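Local coordinates for protein UDP-N-acetylglucosamine 2-epimerase (Methanocaldococcus jannaschii, PDB 4NES) that probably catalyses the reversible epimerisation at C-2 of UDP-N-acetylglucosamine to UDP-N-acetylmannosamine, the activated donor of ManNAc residues, at residues A[12-17]-A[45-50]; A[121-124]-A[129-132]; A[189-194]-A[271-276]; A[230-235]-A[332-337]. All coordinates share one frame; numbering follows the deposited sequence.

Contact 1 (A[12-17]-A[45-50]); sequences EIIKLS and KIFFEE. With UDP (uridine-5'-diphosphate), chain C.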
# COMPACT_ATOMS: atom_id res chain seq x y z
N GLU A 12 -1.61 -10.55 16.79
CA GLU A 12 -2.94 -10.28 16.24
C GLU A 12 -3.99 -11.09 16.97
O GLU A 12 -5.08 -10.58 17.24
CB GLU A 12 -3.00 -10.62 14.75
CG GLU A 12 -2.11 -9.77 13.85
CD GLU A 12 -2.04 -10.36 12.46
OE1 GLU A 12 -0.97 -10.89 12.08
OE2 GLU A 12 -3.06 -10.32 11.75
N ILE A 13 -3.69 -12.35 17.25
CA ILE A 13 -4.67 -13.21 17.89
C ILE A 13 -5.02 -12.64 19.27
O ILE A 13 -6.19 -12.53 19.65
CB ILE A 13 -4.15 -14.66 18.02
CG1 ILE A 13 -3.88 -15.25 16.63
CG2 ILE A 13 -5.14 -15.52 18.78
CD1 ILE A 13 -2.95 -16.46 16.65
N ILE A 14 -3.99 -12.23 19.99
CA ILE A 14 -4.17 -11.69 21.33
C ILE A 14 -4.97 -10.38 21.27
O ILE A 14 -5.95 -10.21 22.01
CB ILE A 14 -2.80 -11.48 22.02
CG1 ILE A 14 -2.12 -12.84 22.26
CG2 ILE A 14 -2.95 -10.67 23.30
CD1 ILE A 14 -0.65 -12.72 22.58
N LYS A 15 -4.59 -9.48 20.37
CA LYS A 15 -5.23 -8.17 20.31
C LYS A 15 -6.62 -8.19 19.68
O LYS A 15 -7.41 -7.26 19.88
CB LYS A 15 -4.31 -7.15 19.63
CG LYS A 15 -3.26 -6.65 20.59
CD LYS A 15 -2.19 -5.79 19.91
CE LYS A 15 -1.32 -5.07 20.94
NZ LYS A 15 -0.19 -4.32 20.30
N LEU A 16 -6.93 -9.23 18.92
CA LEU A 16 -8.29 -9.40 18.38
C LEU A 16 -9.20 -10.14 19.35
O LEU A 16 -10.43 -10.08 19.19
CB LEU A 16 -8.27 -10.14 17.04
CG LEU A 16 -7.80 -9.26 15.88
CD1 LEU A 16 -7.34 -10.13 14.71
CD2 LEU A 16 -8.91 -8.28 15.46
N SER A 17 -8.64 -10.82 20.34
CA SER A 17 -9.48 -11.56 21.29
C SER A 17 -10.59 -10.73 21.97
O SER A 17 -11.71 -11.23 22.12
CB SER A 17 -8.64 -12.39 22.29
OG SER A 17 -7.96 -11.61 23.26
N LYS A 45 -1.80 -21.99 17.85
CA LYS A 45 -2.77 -22.88 18.49
C LYS A 45 -2.96 -22.58 19.97
O LYS A 45 -4.09 -22.53 20.45
CB LYS A 45 -2.34 -24.34 18.30
CG LYS A 45 -3.27 -25.36 18.91
CD LYS A 45 -2.77 -26.77 18.62
CE LYS A 45 -3.45 -27.80 19.51
NZ LYS A 45 -3.18 -29.19 19.07
N ILE A 46 -1.86 -22.32 20.68
CA ILE A 46 -1.96 -22.10 22.12
C ILE A 46 -2.81 -20.88 22.45
O ILE A 46 -3.47 -20.84 23.49
CB ILE A 46 -0.55 -22.03 22.78
CG1 ILE A 46 -0.66 -22.08 24.31
CG2 ILE A 46 0.22 -20.79 22.33
CD1 ILE A 46 0.65 -22.45 25.01
N PHE A 47 -2.83 -19.89 21.57
CA PHE A 47 -3.61 -18.68 21.82
C PHE A 47 -5.08 -18.89 21.55
O PHE A 47 -5.92 -18.39 22.29
CB PHE A 47 -3.02 -17.51 21.03
CG PHE A 47 -1.61 -17.23 21.42
CD1 PHE A 47 -1.34 -16.61 22.64
CD2 PHE A 47 -0.55 -17.67 20.64
CE1 PHE A 47 -0.04 -16.39 23.05
CE2 PHE A 47 0.74 -17.45 21.04
CZ PHE A 47 1.00 -16.82 22.25
N PHE A 48 -5.39 -19.64 20.50
CA PHE A 48 -6.78 -20.01 20.26
C PHE A 48 -7.33 -20.80 21.44
O PHE A 48 -8.49 -20.63 21.81
CB PHE A 48 -6.92 -20.78 18.94
CG PHE A 48 -7.03 -19.88 17.74
CD1 PHE A 48 -5.89 -19.33 17.17
CD2 PHE A 48 -8.27 -19.56 17.21
CE1 PHE A 48 -6.00 -18.49 16.07
CE2 PHE A 48 -8.38 -18.72 16.10
CZ PHE A 48 -7.24 -18.19 15.53
N GLU A 49 -6.50 -21.66 22.02
CA GLU A 49 -6.93 -22.45 23.18
C GLU A 49 -7.08 -21.61 24.45
O GLU A 49 -8.13 -21.62 25.09
CB GLU A 49 -5.95 -23.60 23.43
CG GLU A 49 -6.32 -24.47 24.63
CD GLU A 49 -7.64 -25.18 24.44
OE1 GLU A 49 -8.06 -25.39 23.28
OE2 GLU A 49 -8.28 -25.54 25.46
N GLU A 50 -6.03 -20.90 24.83
CA GLU A 50 -6.06 -20.18 26.10
C GLU A 50 -7.07 -19.04 26.09
O GLU A 50 -7.62 -18.69 27.13
CB GLU A 50 -4.67 -19.65 26.47
CG GLU A 50 -3.65 -20.73 26.81
CD GLU A 50 -2.37 -20.18 27.43
OE1 GLU A 50 -2.18 -18.95 27.44
OE2 GLU A 50 -1.55 -20.99 27.90
N1 UDP C . 3.69 -13.18 24.16
C2 UDP C . 3.28 -14.39 24.59
N3 UDP C . 4.20 -15.35 24.85
C4 UDP C . 5.52 -15.15 24.69
C5 UDP C . 5.98 -13.90 24.24
C6 UDP C . 5.02 -12.93 23.97
O2 UDP C . 2.08 -14.63 24.76
O4 UDP C . 6.42 -16.18 24.96
C1' UDP C . 2.74 -12.10 23.82
C2' UDP C . 2.83 -10.86 24.53
O2' UDP C . 2.21 -10.96 25.79
C3' UDP C . 2.19 -9.90 23.61
C4' UDP C . 2.44 -10.46 22.29
O4' UDP C . 3.03 -11.73 22.47
O3' UDP C . 0.81 -9.76 23.81
C5' UDP C . 3.38 -9.66 21.46
O5' UDP C . 3.69 -10.30 20.25
PA UDP C . 5.10 -10.15 19.54
O1A UDP C . 5.44 -11.48 18.90
O2A UDP C . 6.13 -9.70 20.56
O3A UDP C . 4.94 -9.11 18.36
PB UDP C . 4.81 -7.55 18.27
O1B UDP C . 3.91 -7.04 19.39
O2B UDP C . 6.18 -6.94 18.33
O3B UDP C . 4.19 -7.36 16.92
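I14 and F47 meet each other and the bound UDP at one corner. CD1 of I14 lies 3.7 Å from CE1 of F47 and 3.5 Å from the ribose O3' of UDP, while the same CE1 of F47 comes within 3.2 Å of the uracil O2 of UDP. That oxygen sits at the edge of the phenyl ring, near its plane; there the nucleotide borders an otherwise apolar contact. One face of the F47 ring is covered from within its own helix by CG2 of I46. Alongside, I13 works with both branches: its CG2, anti to the backbone N, packs 3.7 Å from CB of F47, and its CD1 reaches CE1 of F48 at 3.7 Å, each pair crossing at about a right angle. The axes of segments 12-17 and 45-50 diverge by 19° and come within 9.9 Å, a separation bridged by these branched and aromatic side chains. Helix 10-23 rests its other sides on strands 3-7 and 89-93 through E12 and L16, loop residue L53 fills in against I13 and F48, and Y271 of helix 271-280 packs against both I14 and F47.

Contact 2 (A[121-124]-A[129-132]); sequences RSFD and EEIN. With UD1 (uridine-diphosphate-N-acetylglucosamine), chain B.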
# COMPACT_ATOMS: atom_id res chain seq x y z
N ARG A 121 3.05 5.38 14.73
CA ARG A 121 4.18 5.71 13.85
C ARG A 121 5.50 5.70 14.61
O ARG A 121 5.63 6.33 15.66
CB ARG A 121 3.99 7.10 13.21
CG ARG A 121 2.74 7.27 12.34
CD ARG A 121 2.89 6.50 11.02
NE ARG A 121 1.73 6.71 10.14
CZ ARG A 121 0.66 5.92 10.11
NH1 ARG A 121 0.58 4.85 10.90
NH2 ARG A 121 -0.33 6.20 9.27
N SER A 122 6.47 4.99 14.05
CA SER A 122 7.85 5.07 14.52
C SER A 122 8.63 6.08 13.68
O SER A 122 9.69 6.56 14.09
CB SER A 122 8.53 3.71 14.39
OG SER A 122 8.72 3.41 13.02
N PHE A 123 8.11 6.38 12.49
CA PHE A 123 8.77 7.24 11.50
C PHE A 123 10.10 6.67 11.03
O PHE A 123 10.99 7.39 10.56
CB PHE A 123 8.90 8.68 12.01
CG PHE A 123 7.58 9.28 12.39
CD1 PHE A 123 6.63 9.57 11.42
CD2 PHE A 123 7.27 9.52 13.72
CE1 PHE A 123 5.40 10.10 11.77
CE2 PHE A 123 6.04 10.05 14.08
CZ PHE A 123 5.11 10.35 13.10
N ASP A 124 10.21 5.36 11.17
CA ASP A 124 11.28 4.57 10.58
C ASP A 124 10.60 3.87 9.41
O ASP A 124 10.55 2.64 9.38
CB ASP A 124 11.75 3.53 11.60
CG ASP A 124 13.08 2.89 11.22
OD1 ASP A 124 13.54 3.06 10.07
OD2 ASP A 124 13.66 2.22 12.10
N GLU A 129 7.05 -3.11 9.31
CA GLU A 129 5.83 -2.83 10.07
C GLU A 129 5.32 -1.43 9.83
O GLU A 129 4.12 -1.22 9.73
CB GLU A 129 6.06 -3.03 11.57
CG GLU A 129 6.21 -4.49 11.99
CD GLU A 129 7.60 -5.06 11.75
OE1 GLU A 129 8.52 -4.33 11.30
OE2 GLU A 129 7.77 -6.27 12.00
N GLU A 130 6.24 -0.46 9.72
CA GLU A 130 5.84 0.92 9.49
C GLU A 130 5.21 1.05 8.11
O GLU A 130 4.18 1.70 7.95
CB GLU A 130 7.04 1.87 9.67
CG GLU A 130 6.73 3.38 9.55
CD GLU A 130 6.17 4.02 10.82
OE1 GLU A 130 5.79 3.31 11.76
OE2 GLU A 130 6.10 5.27 10.88
N ILE A 131 5.81 0.40 7.11
CA ILE A 131 5.24 0.37 5.76
C ILE A 131 3.84 -0.21 5.80
O ILE A 131 2.89 0.39 5.29
CB ILE A 131 6.11 -0.42 4.78
CG1 ILE A 131 7.41 0.34 4.49
CG2 ILE A 131 5.37 -0.68 3.48
CD1 ILE A 131 8.51 -0.52 3.87
N ASN A 132 3.69 -1.36 6.45
CA ASN A 132 2.40 -2.04 6.50
C ASN A 132 1.33 -1.17 7.14
O ASN A 132 0.20 -1.08 6.65
CB ASN A 132 2.51 -3.36 7.26
CG ASN A 132 3.27 -4.42 6.50
OD1 ASN A 132 3.41 -4.34 5.28
ND2 ASN A 132 3.77 -5.43 7.22
C1' UD1 B . 5.95 -11.29 12.19
C2' UD1 B . 5.61 -9.86 11.88
C3' UD1 B . 5.97 -8.98 12.98
C4' UD1 B . 5.41 -9.40 14.27
C5' UD1 B . 5.70 -10.86 14.52
C6' UD1 B . 4.99 -11.39 15.71
C7' UD1 B . 5.75 -9.29 9.38
C8' UD1 B . 6.62 -8.82 8.26
N2' UD1 B . 6.37 -9.41 10.68
O1' UD1 B . 7.32 -11.40 12.34
O3' UD1 B . 5.54 -7.64 12.68
O4' UD1 B . 5.95 -8.63 15.33
O5' UD1 B . 5.27 -11.66 13.42
O6' UD1 B . 5.66 -12.39 16.39
O7' UD1 B . 4.56 -9.56 9.20
N1 UD1 B . 8.62 -18.97 12.27
C2 UD1 B . 8.39 -20.19 12.77
N3 UD1 B . 7.16 -20.55 13.14
C4 UD1 B . 6.12 -19.71 13.00
C5 UD1 B . 6.33 -18.43 12.49
C6 UD1 B . 7.61 -18.08 12.12
O2 UD1 B . 9.30 -20.98 12.91
O4 UD1 B . 4.87 -20.09 13.38
C1B UD1 B . 9.98 -18.55 11.88
C2B UD1 B . 10.37 -18.94 10.51
O2' UD1 B . 11.75 -19.25 10.48
C3B UD1 B . 10.12 -17.74 9.74
C4B UD1 B . 10.51 -16.67 10.69
O4B UD1 B . 10.12 -17.13 11.97
O3B UD1 B . 10.82 -17.67 8.52
C5B UD1 B . 9.84 -15.38 10.41
O5B UD1 B . 8.44 -15.44 10.29
PA UD1 B . 7.64 -14.22 9.75
O1A UD1 B . 8.11 -13.92 8.36
O2A UD1 B . 6.18 -14.55 9.81
O3A UD1 B . 8.00 -12.97 10.61
PB UD1 B . 8.06 -12.79 12.19
O1B UD1 B . 9.49 -12.57 12.57
O2B UD1 B . 7.33 -13.90 12.90
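E130 OE1 is gripped from several directions. The backbone N of S122 donates to it at 2.9 Å in an almost straight bond (176°), arriving on the syn side of the carboxylate, and OG of S122 adds a weak bond to OE1 at 3.2 Å. R133, one turn further along the helix, supplies a salt bridge to the same oxygen. The other oxygen, E130 OE2, takes the backbone N of F123 at 2.8 Å, from well above the carboxylate plane and with a more bent bond. Pointing CG away from the backbone N (chi1 -176°) and bending at chi2, E130 turns its carboxylate back onto the loop that runs from strand 112-116 to helix 128-138 in the N-terminal Rossmann-like half of this GT-B fold. The loop is tied to itself as well: OG of S122 accepts the backbone N of D124 at 3.1 Å, an ST turn. With an alanine here instead of E130, the N-H groups of S122 and F123 would probably lose their common acceptor and R133 its mate. R121 passes its CD 3.4 Å from OE2 of E130, but its guanidinium goes on to E157 and D137. Next door, E129 OE2 accepts a 2.7 Å bond from the sugar O3' of UDP-GlcNAc and also pairs with R208, while N132 bonds K108 of the second subunit.

Contact 3 (A[189-194]-A[271-276]); sequences RAFFNS and YLEFLM. With UDP (uridine-5'-diphosphate), chain C.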
# COMPACT_ATOMS: atom_id res chain seq x y z
N ARG A 189 0.32 -21.17 37.44
CA ARG A 189 1.19 -20.94 38.59
C ARG A 189 2.31 -21.98 38.65
O ARG A 189 3.46 -21.65 38.95
CB ARG A 189 0.37 -20.99 39.87
CG ARG A 189 1.16 -20.80 41.15
CD ARG A 189 1.00 -19.38 41.69
NE ARG A 189 2.24 -18.62 41.63
CZ ARG A 189 2.35 -17.34 41.98
NH1 ARG A 189 1.29 -16.67 42.41
NH2 ARG A 189 3.52 -16.73 41.89
N ALA A 190 1.98 -23.23 38.34
CA ALA A 190 2.97 -24.30 38.35
C ALA A 190 4.04 -24.09 37.27
O ALA A 190 5.23 -24.30 37.52
CB ALA A 190 2.28 -25.66 38.20
N PHE A 191 3.62 -23.66 36.08
CA PHE A 191 4.58 -23.32 35.04
C PHE A 191 5.52 -22.23 35.53
O PHE A 191 6.75 -22.35 35.42
CB PHE A 191 3.87 -22.82 33.78
CG PHE A 191 4.74 -21.93 32.93
CD1 PHE A 191 5.62 -22.48 32.01
CD2 PHE A 191 4.71 -20.54 33.07
CE1 PHE A 191 6.43 -21.67 31.23
CE2 PHE A 191 5.53 -19.73 32.31
CZ PHE A 191 6.39 -20.29 31.39
N PHE A 192 4.94 -21.16 36.06
CA PHE A 192 5.71 -20.01 36.52
C PHE A 192 6.75 -20.45 37.54
O PHE A 192 7.92 -20.09 37.43
CB PHE A 192 4.80 -18.94 37.13
CG PHE A 192 5.55 -17.77 37.69
CD1 PHE A 192 5.94 -16.72 36.88
CD2 PHE A 192 5.89 -17.73 39.04
CE1 PHE A 192 6.64 -15.64 37.40
CE2 PHE A 192 6.59 -16.66 39.56
CZ PHE A 192 6.96 -15.61 38.74
N ASN A 193 6.33 -21.24 38.52
CA ASN A 193 7.25 -21.73 39.55
C ASN A 193 8.32 -22.67 39.01
O ASN A 193 9.39 -22.78 39.60
CB ASN A 193 6.47 -22.39 40.70
CG ASN A 193 5.67 -21.39 41.51
OD1 ASN A 193 5.99 -20.20 41.55
ND2 ASN A 193 4.62 -21.88 42.17
N SER A 194 8.03 -23.34 37.90
CA SER A 194 9.01 -24.23 37.28
C SER A 194 10.11 -23.44 36.58
O SER A 194 11.27 -23.86 36.54
CB SER A 194 8.34 -25.18 36.28
OG SER A 194 7.97 -24.52 35.08
N TYR A 271 -0.20 -17.03 26.43
CA TYR A 271 -0.44 -15.68 26.95
C TYR A 271 -0.56 -15.64 28.47
O TYR A 271 -0.03 -14.74 29.12
CB TYR A 271 -1.70 -15.11 26.30
CG TYR A 271 -1.87 -13.63 26.51
CD1 TYR A 271 -0.84 -12.75 26.27
CD2 TYR A 271 -3.10 -13.11 26.93
CE1 TYR A 271 -1.00 -11.39 26.44
CE2 TYR A 271 -3.27 -11.74 27.11
CZ TYR A 271 -2.21 -10.89 26.86
OH TYR A 271 -2.36 -9.53 27.02
N LEU A 272 -1.25 -16.61 29.05
CA LEU A 272 -1.43 -16.62 30.50
C LEU A 272 -0.09 -16.76 31.21
O LEU A 272 0.22 -16.05 32.18
CB LEU A 272 -2.37 -17.75 30.92
CG LEU A 272 -3.76 -17.70 30.31
CD1 LEU A 272 -4.56 -18.92 30.76
CD2 LEU A 272 -4.48 -16.42 30.70
N GLU A 273 0.72 -17.69 30.71
CA GLU A 273 2.06 -17.90 31.23
C GLU A 273 2.92 -16.65 31.07
O GLU A 273 3.63 -16.24 31.99
CB GLU A 273 2.69 -19.10 30.51
CG GLU A 273 2.06 -20.45 30.90
CD GLU A 273 0.76 -20.74 30.17
OE1 GLU A 273 0.44 -20.06 29.18
OE2 GLU A 273 0.05 -21.67 30.60
N PHE A 274 2.84 -16.02 29.90
CA PHE A 274 3.68 -14.86 29.65
C PHE A 274 3.28 -13.66 30.50
O PHE A 274 4.14 -12.92 30.98
CB PHE A 274 3.73 -14.49 28.16
CG PHE A 274 4.90 -13.63 27.82
CD1 PHE A 274 6.18 -14.16 27.82
CD2 PHE A 274 4.74 -12.27 27.56
CE1 PHE A 274 7.28 -13.37 27.54
CE2 PHE A 274 5.84 -11.48 27.26
CZ PHE A 274 7.11 -12.04 27.26
N LEU A 275 1.98 -13.46 30.70
CA LEU A 275 1.51 -12.38 31.57
C LEU A 275 2.07 -12.54 32.97
O LEU A 275 2.46 -11.56 33.61
CB LEU A 275 -0.02 -12.37 31.65
CG LEU A 275 -0.74 -11.79 30.44
CD1 LEU A 275 -2.23 -12.04 30.62
CD2 LEU A 275 -0.47 -10.30 30.30
N MSE A 276 2.13 -13.77 33.46
CA MSE A 276 2.74 -14.02 34.76
C MSE A 276 4.23 -13.68 34.78
O MSE A 276 4.73 -13.08 35.74
CB MSE A 276 2.51 -15.47 35.18
CG MSE A 276 1.08 -15.77 35.61
SE MSE A 276 0.53 -14.69 37.14
CE MSE A 276 1.83 -15.33 38.43
N1 UDP C . 3.69 -13.18 24.16
C2 UDP C . 3.28 -14.39 24.59
N3 UDP C . 4.20 -15.35 24.85
C4 UDP C . 5.52 -15.15 24.69
C5 UDP C . 5.98 -13.90 24.24
C6 UDP C . 5.02 -12.93 23.97
O2 UDP C . 2.08 -14.63 24.76
O4 UDP C . 6.42 -16.18 24.96
C1' UDP C . 2.74 -12.10 23.82
C2' UDP C . 2.83 -10.86 24.53
O2' UDP C . 2.21 -10.96 25.79
C3' UDP C . 2.19 -9.90 23.61
C4' UDP C . 2.44 -10.46 22.29
O4' UDP C . 3.03 -11.73 22.47
O3' UDP C . 0.81 -9.76 23.81
C5' UDP C . 3.38 -9.66 21.46
O5' UDP C . 3.69 -10.30 20.25
PA UDP C . 5.10 -10.15 19.54
O1A UDP C . 5.44 -11.48 18.90
O2A UDP C . 6.13 -9.70 20.56
O3A UDP C . 4.94 -9.11 18.36
PB UDP C . 4.81 -7.55 18.27
O1B UDP C . 3.91 -7.04 19.39
O2B UDP C . 6.18 -6.94 18.33
O3B UDP C . 4.19 -7.36 16.92
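F191 and E273 meet through a CH-pi contact: CG of E273 stands over the face of the F191 ring, 3.8 Å from its centroid and 26° off the normal, and CB of E273 closes to 3.4 Å from CE2 of F191. A bend at chi2 (80°) then carries the E273 carboxylate away from the phenyl, its plane nearly perpendicular to the ring, toward the carboxylate of E50. Those two acids come so close that they possibly share a proton. Apolar packing follows a turn on, where CD1 of F192 lies 4.0 Å from CB of the selenomethionine M276. The methyl of M276 reaches outward over one face of the R189 guanidinium, with its CE 4.1 Å from NH2 of R189. The axes of segments 189-194 and 271-276 cross at -51°, at closest 9.5 Å apart; the latter, on helix 271-280, belongs to the C-terminal Rossmann-like domain of the GT-B fold, following strand 263-266. Ligand contacts occupy the side of that helix turned away from helix 186-195. F274 covers the uracil with its ring face, the base C5 of UDP lying 3.4 Å above the plane over its centre. Were F274 replaced by an alanine, the base would probably be left without its stacking cover there. Y271 instead brings CE1 to 3.3 Å from O2' of UDP, at the edge of its ring, while its hydroxyl bonds E294 and T175.

Contact 4 (A[230-235]-A[332-337]); sequences EIYDKA and KAVEIM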
# COMPACT_ATOMS: atom_id res chain seq x y z
N GLU A 230 26.57 -9.27 34.44
CA GLU A 230 27.79 -9.14 35.24
C GLU A 230 27.75 -7.93 36.16
O GLU A 230 28.22 -7.99 37.30
CB GLU A 230 28.99 -9.04 34.30
CG GLU A 230 29.24 -10.32 33.53
CD GLU A 230 30.03 -10.10 32.26
OE1 GLU A 230 30.40 -8.94 31.98
OE2 GLU A 230 30.26 -11.08 31.53
N ILE A 231 27.20 -6.83 35.67
CA ILE A 231 27.19 -5.58 36.43
C ILE A 231 26.13 -5.60 37.53
O ILE A 231 26.39 -5.15 38.65
CB ILE A 231 26.98 -4.37 35.49
CG1 ILE A 231 28.25 -4.13 34.67
CG2 ILE A 231 26.61 -3.12 36.27
CD1 ILE A 231 28.10 -3.05 33.63
N TYR A 232 24.95 -6.13 37.22
CA TYR A 232 23.83 -6.08 38.15
C TYR A 232 23.54 -7.41 38.85
O TYR A 232 22.68 -7.47 39.73
CB TYR A 232 22.58 -5.56 37.43
CG TYR A 232 22.75 -4.14 36.92
CD1 TYR A 232 22.65 -3.06 37.79
CD2 TYR A 232 23.04 -3.89 35.59
CE1 TYR A 232 22.81 -1.77 37.34
CE2 TYR A 232 23.21 -2.59 35.13
CZ TYR A 232 23.09 -1.54 36.01
OH TYR A 232 23.26 -0.25 35.57
N ASP A 233 24.28 -8.45 38.48
CA ASP A 233 24.13 -9.79 39.05
C ASP A 233 22.67 -10.24 38.97
O ASP A 233 22.05 -10.57 39.98
CB ASP A 233 24.64 -9.83 40.50
CG ASP A 233 24.76 -11.25 41.03
OD1 ASP A 233 24.98 -12.17 40.21
OD2 ASP A 233 24.64 -11.44 42.25
N LYS A 234 22.14 -10.23 37.75
CA LYS A 234 20.73 -10.52 37.55
C LYS A 234 20.51 -11.69 36.61
O LYS A 234 21.20 -11.83 35.60
CB LYS A 234 20.03 -9.28 36.98
CG LYS A 234 18.75 -8.93 37.69
CD LYS A 234 19.00 -8.67 39.17
CE LYS A 234 19.00 -7.20 39.50
NZ LYS A 234 18.53 -6.98 40.90
N ALA A 235 19.54 -12.54 36.95
CA ALA A 235 19.15 -13.63 36.06
C ALA A 235 18.24 -13.08 34.97
O ALA A 235 17.45 -12.17 35.22
CB ALA A 235 18.46 -14.73 36.83
N LYS A 332 23.11 2.16 31.60
CA LYS A 332 22.57 3.32 32.31
C LYS A 332 21.07 3.19 32.51
O LYS A 332 20.55 3.51 33.59
CB LYS A 332 22.88 4.61 31.56
CG LYS A 332 22.27 5.86 32.20
CD LYS A 332 22.83 6.11 33.60
CE LYS A 332 22.33 7.43 34.17
NZ LYS A 332 23.08 7.84 35.38
N ALA A 333 20.37 2.72 31.48
CA ALA A 333 18.93 2.52 31.56
C ALA A 333 18.52 1.53 32.65
O ALA A 333 17.49 1.72 33.31
CB ALA A 333 18.38 2.09 30.22
N VAL A 334 19.29 0.46 32.82
CA VAL A 334 18.99 -0.51 33.87
C VAL A 334 19.07 0.16 35.24
O VAL A 334 18.19 -0.03 36.08
CB VAL A 334 19.91 -1.74 33.79
CG1 VAL A 334 19.74 -2.62 35.01
CG2 VAL A 334 19.62 -2.54 32.53
N GLU A 335 20.10 0.96 35.46
CA GLU A 335 20.23 1.69 36.72
C GLU A 335 19.04 2.61 36.96
O GLU A 335 18.46 2.62 38.04
CB GLU A 335 21.53 2.50 36.74
CG GLU A 335 21.82 3.15 38.08
CD GLU A 335 23.14 3.88 38.09
OE1 GLU A 335 23.95 3.64 39.02
OE2 GLU A 335 23.37 4.71 37.18
N ILE A 336 18.67 3.38 35.93
CA ILE A 336 17.54 4.30 36.02
C ILE A 336 16.26 3.55 36.34
O ILE A 336 15.52 3.92 37.25
CB ILE A 336 17.37 5.09 34.71
CG1 ILE A 336 18.60 5.98 34.46
CG2 ILE A 336 16.09 5.91 34.72
CD1 ILE A 336 18.64 6.60 33.07
N MSE A 337 16.00 2.48 35.60
CA MSE A 337 14.74 1.75 35.74
C MSE A 337 14.66 0.91 37.02
O MSE A 337 13.58 0.70 37.55
CB MSE A 337 14.48 0.90 34.50
CG MSE A 337 14.19 1.73 33.26
SE MSE A 337 12.85 3.10 33.63
CE MSE A 337 11.75 2.87 32.05
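Y232 and V334 come from opposite directions, the valine methyl meeting the face of the tyrosine ring. CG1 of V334 sits almost squarely over the phenol, 3.5 Å from the ring centroid and 13° off its normal, a CH-pi contact; CB of V334 follows at 3.7 Å from CE2 of Y232. V334 carries CG1 anti to its backbone N (chi1 170°), which is the branch presented to the ring. CG2 of I231 lies against the other face, 3.6 Å above the plane and toward the rim, so the ring is sandwiched between a valine methyl and the neighbour in its own helix. Its hydroxyl runs on to the backbone of helix 327-338, where it bonds the carbonyl oxygen of I331 and passes 3.5 Å from CB of E335. E335 crosses the tyrosine at about a right angle and then extends away from it, leaving its carboxylate to form a long salt bridge with K332 of its own helix. Just past Y232 the helix ends: D233 has positive phi, and the chain turns so that K234 can pair with E282 and A235 can join F202 by backbone bonds. V334 in turn packs on F202 and I303. The end of helix 215-232, the main helix of the beta-alpha-beta crossover from strand 201-205 to 235-239, packs on the later helix 327-338 in the C-terminal Rossmann-like domain of the GT-B fold.

In the fold
From the N terminus, contact 1 closes a loop across strand 30-34, joining the first helix of the N-terminal domain to helix 45-50. Contact 2 follows in series, a tight local closure beyond strand 112-116, about 24 Å from contact 1 between centres and on the opposite side of the chain's centre. Contacts 3 and 4 come later and cross: 230-235 falls inside the span closed by contact 3, whereas 332-337 lies beyond it, so the C-terminal domain is interlaced. Contacts 1 and 3 touch across the cleft through E50, whose OE1 probably bonds L272 N at 3.0 Å, and both border UDP. Contact 2 instead reaches UDP-GlcNAc, and contact 4 stands apart from both ligands.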